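Iron superoxide dismutase (Trypanosoma cruzi, PDB 2GPC) probably catalyses the dismutation of superoxide radicals to molecular oxygen and hydrogen peroxide at an iron centre. Local coordinates at residues F108-T113 and V178-W182. Numbering follows the deposited sequence.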
loop_
_atom_site.group_PDB
_atom_site.type_symbol
_atom_site.label_atom_id
_atom_site.label_comp_id
_atom_site.label_asym_id
_atom_site.label_seq_id
_atom_site.Cartn_x
_atom_site.Cartn_y
_atom_site.Cartn_z
ATOM N N PHE A 108 -6.188 -25.451 -0.291
ATOM C CA PHE A 108 -6.664 -24.199 0.293
ATOM C C PHE A 108 -5.469 -23.306 0.625
ATOM O O PHE A 108 -5.444 -22.136 0.257
ATOM C CB PHE A 108 -7.470 -24.438 1.578
ATOM C CG PHE A 108 -7.472 -23.252 2.515
ATOM C CD1 PHE A 108 -8.179 -22.096 2.190
ATOM C CD2 PHE A 108 -6.734 -23.271 3.687
ATOM C CE1 PHE A 108 -8.151 -20.980 3.039
ATOM C CE2 PHE A 108 -6.706 -22.168 4.533
ATOM C CZ PHE A 108 -7.421 -21.030 4.209
ATOM N N LYS A 109 -4.484 -23.870 1.306
ATOM C CA LYS A 109 -3.351 -23.106 1.801
ATOM C C LYS A 109 -2.562 -22.509 0.634
ATOM O O LYS A 109 -2.150 -21.351 0.698
ATOM C CB LYS A 109 -2.467 -23.985 2.693
ATOM C CG LYS A 109 -1.138 -23.371 3.055
ATOM C CD LYS A 109 -0.401 -24.176 4.112
ATOM C CE LYS A 109 0.906 -23.500 4.460
ATOM N NZ LYS A 109 1.663 -24.224 5.506
ATOM N N GLU A 110 -2.371 -23.292 -0.428
ATOM C CA GLU A 110 -1.698 -22.802 -1.619
ATOM C C GLU A 110 -2.468 -21.627 -2.243
ATOM O O GLU A 110 -1.861 -20.636 -2.638
ATOM C CB GLU A 110 -1.490 -23.925 -2.651
ATOM C CG GLU A 110 -0.893 -23.466 -3.986
ATOM C CD GLU A 110 0.614 -23.208 -3.932
ATOM O OE1 GLU A 110 1.208 -23.240 -2.825
ATOM O OE2 GLU A 110 1.218 -22.977 -5.010
ATOM N N GLU A 111 -3.790 -21.734 -2.336
ATOM C CA GLU A 111 -4.589 -20.686 -2.966
ATOM C C GLU A 111 -4.569 -19.394 -2.131
ATOM O O GLU A 111 -4.382 -18.316 -2.675
ATOM C CB GLU A 111 -6.018 -21.170 -3.207
ATOM C CG GLU A 111 -6.906 -20.174 -3.938
ATOM C CD GLU A 111 -8.290 -20.720 -4.246
ATOM O OE1 GLU A 111 -8.513 -21.947 -4.114
ATOM O OE2 GLU A 111 -9.160 -19.916 -4.642
ATOM N N PHE A 112 -4.728 -19.511 -0.817
ATOM C CA PHE A 112 -4.708 -18.345 0.066
ATOM C C PHE A 112 -3.329 -17.681 0.066
ATOM O O PHE A 112 -3.237 -16.461 -0.070
ATOM C CB PHE A 112 -5.145 -18.745 1.488
ATOM C CG PHE A 112 -5.253 -17.590 2.453
ATOM C CD1 PHE A 112 -4.117 -17.031 3.020
ATOM C CD2 PHE A 112 -6.498 -17.076 2.813
ATOM C CE1 PHE A 112 -4.215 -15.964 3.929
ATOM C CE2 PHE A 112 -6.601 -16.011 3.713
ATOM C CZ PHE A 112 -5.455 -15.465 4.281
ATOM N N THR A 113 -2.274 -18.487 0.186
ATOM C CA THR A 113 -0.885 -18.003 0.137
ATOM C C THR A 113 -0.613 -17.200 -1.122
ATOM O O THR A 113 -0.130 -16.083 -1.049
ATOM C CB THR A 113 0.105 -19.179 0.187
ATOM O OG1 THR A 113 -0.028 -19.884 1.426
ATOM C CG2 THR A 113 1.563 -18.701 0.174
ATOM N N VAL A 178 3.775 -14.164 5.482
ATOM C CA VAL A 178 2.617 -15.033 5.293
ATOM C C VAL A 178 2.887 -16.425 5.854
ATOM O O VAL A 178 1.989 -17.040 6.416
ATOM C CB VAL A 178 2.173 -15.083 3.807
ATOM C CG1 VAL A 178 1.134 -16.199 3.551
ATOM C CG2 VAL A 178 1.596 -13.741 3.417
ATOM N N GLN A 179 4.116 -16.918 5.718
ATOM C CA GLN A 179 4.484 -18.190 6.350
ATOM C C GLN A 179 4.276 -18.100 7.867
ATOM O O GLN A 179 3.756 -19.027 8.487
ATOM C CB GLN A 179 5.924 -18.602 5.988
ATOM C CG GLN A 179 6.052 -19.159 4.539
ATOM C CD GLN A 179 4.996 -20.238 4.200
ATOM O OE1 GLN A 179 4.997 -21.310 4.796
ATOM N NE2 GLN A 179 4.101 -19.942 3.257
ATOM N N THR A 180 4.653 -16.961 8.449
ATOM C CA THR A 180 4.430 -16.699 9.869
ATOM C C THR A 180 2.941 -16.650 10.216
ATOM O O THR A 180 2.527 -17.175 11.251
ATOM C CB THR A 180 5.130 -15.383 10.269
ATOM O OG1 THR A 180 6.525 -15.628 10.467
ATOM C CG2 THR A 180 4.639 -14.849 11.608
ATOM N N PHE A 181 2.142 -16.020 9.362
ATOM C CA PHE A 181 0.694 -15.960 9.571
ATOM C C PHE A 181 0.154 -17.372 9.733
ATOM O O PHE A 181 -0.663 -17.628 10.622
ATOM C CB PHE A 181 -0.005 -15.225 8.410
ATOM C CG PHE A 181 -1.501 -15.166 8.537
ATOM C CD1 PHE A 181 -2.103 -14.226 9.360
ATOM C CD2 PHE A 181 -2.306 -16.058 7.843
ATOM C CE1 PHE A 181 -3.491 -14.170 9.484
ATOM C CE2 PHE A 181 -3.694 -16.008 7.957
ATOM C CZ PHE A 181 -4.285 -15.056 8.786
ATOM N N TRP A 182 0.632 -18.304 8.916
ATOM C CA TRP A 182 0.148 -19.684 9.002
ATOM C C TRP A 182 0.463 -20.307 10.354
ATOM O O TRP A 182 -0.306 -21.136 10.845
ATOM C CB TRP A 182 0.689 -20.564 7.870
ATOM C CG TRP A 182 0.106 -20.251 6.525
ATOM C CD1 TRP A 182 0.785 -19.830 5.426
ATOM C CD2 TRP A 182 -1.272 -20.340 6.137
ATOM N NE1 TRP A 182 -0.081 -19.650 4.377
ATOM C CE2 TRP A 182 -1.351 -19.954 4.787
ATOM C CE3 TRP A 182 -2.454 -20.709 6.799
ATOM C CZ2 TRP A 182 -2.553 -19.918 4.087
ATOM C CZ3 TRP A 182 -3.645 -20.675 6.106
ATOM C CH2 TRP A 182 -3.687 -20.280 4.759
HETATM O O HOH W 1 2.426 -21.861 1.734
#
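Two helices of the C-terminal α+β domain, running at 139° with their local axes 11.5 Å apart, are bridged here by side chains. Val-178 comes closest in backbone terms, its CA 6.9 Å from that of Thr-113; its short branched side chain suits this approach, CG1 lying 4.2 Å from Thr-113 CG2. One residue on, at the solvent-facing margin, the long polar arm of Gln-179 donates through NE2 to a water (3.0 Å to its O), which in turn donates to Thr-113 OG1. Phe-181 turns inward, bringing CE2 within 4.1 Å of Phe-112 CE1; these flat apolar rings also touch Cys-159 on strand 153-160, so the helix pair packs against the sheet, with the side chain of Phe-181 about 11 Å from the bound iron. Trp-182 is the knob, filling a hole among Phe-108, Lys-109, Phe-112 and Thr-113. Its six-membered ring meets both phenylalanines obliquely in an aromatic cluster, while Lys-109 suits the indole face: its apolar chain lies there, CE making a CH-pi contact, and its charged NZ, 4.7 Å from the five-membered ring centroid, a cation-pi interaction. Trp-182 NE1 donates to Thr-113 OG1 (3.0 Å), and OG1 in turn donates to Lys-109 O (2.7 Å). The contact is thus mainly apolar and aromatic with a polar rim: the large indole fills space between well-separated helices, while its buried N-H is satisfied by a threonine that its own helix orients.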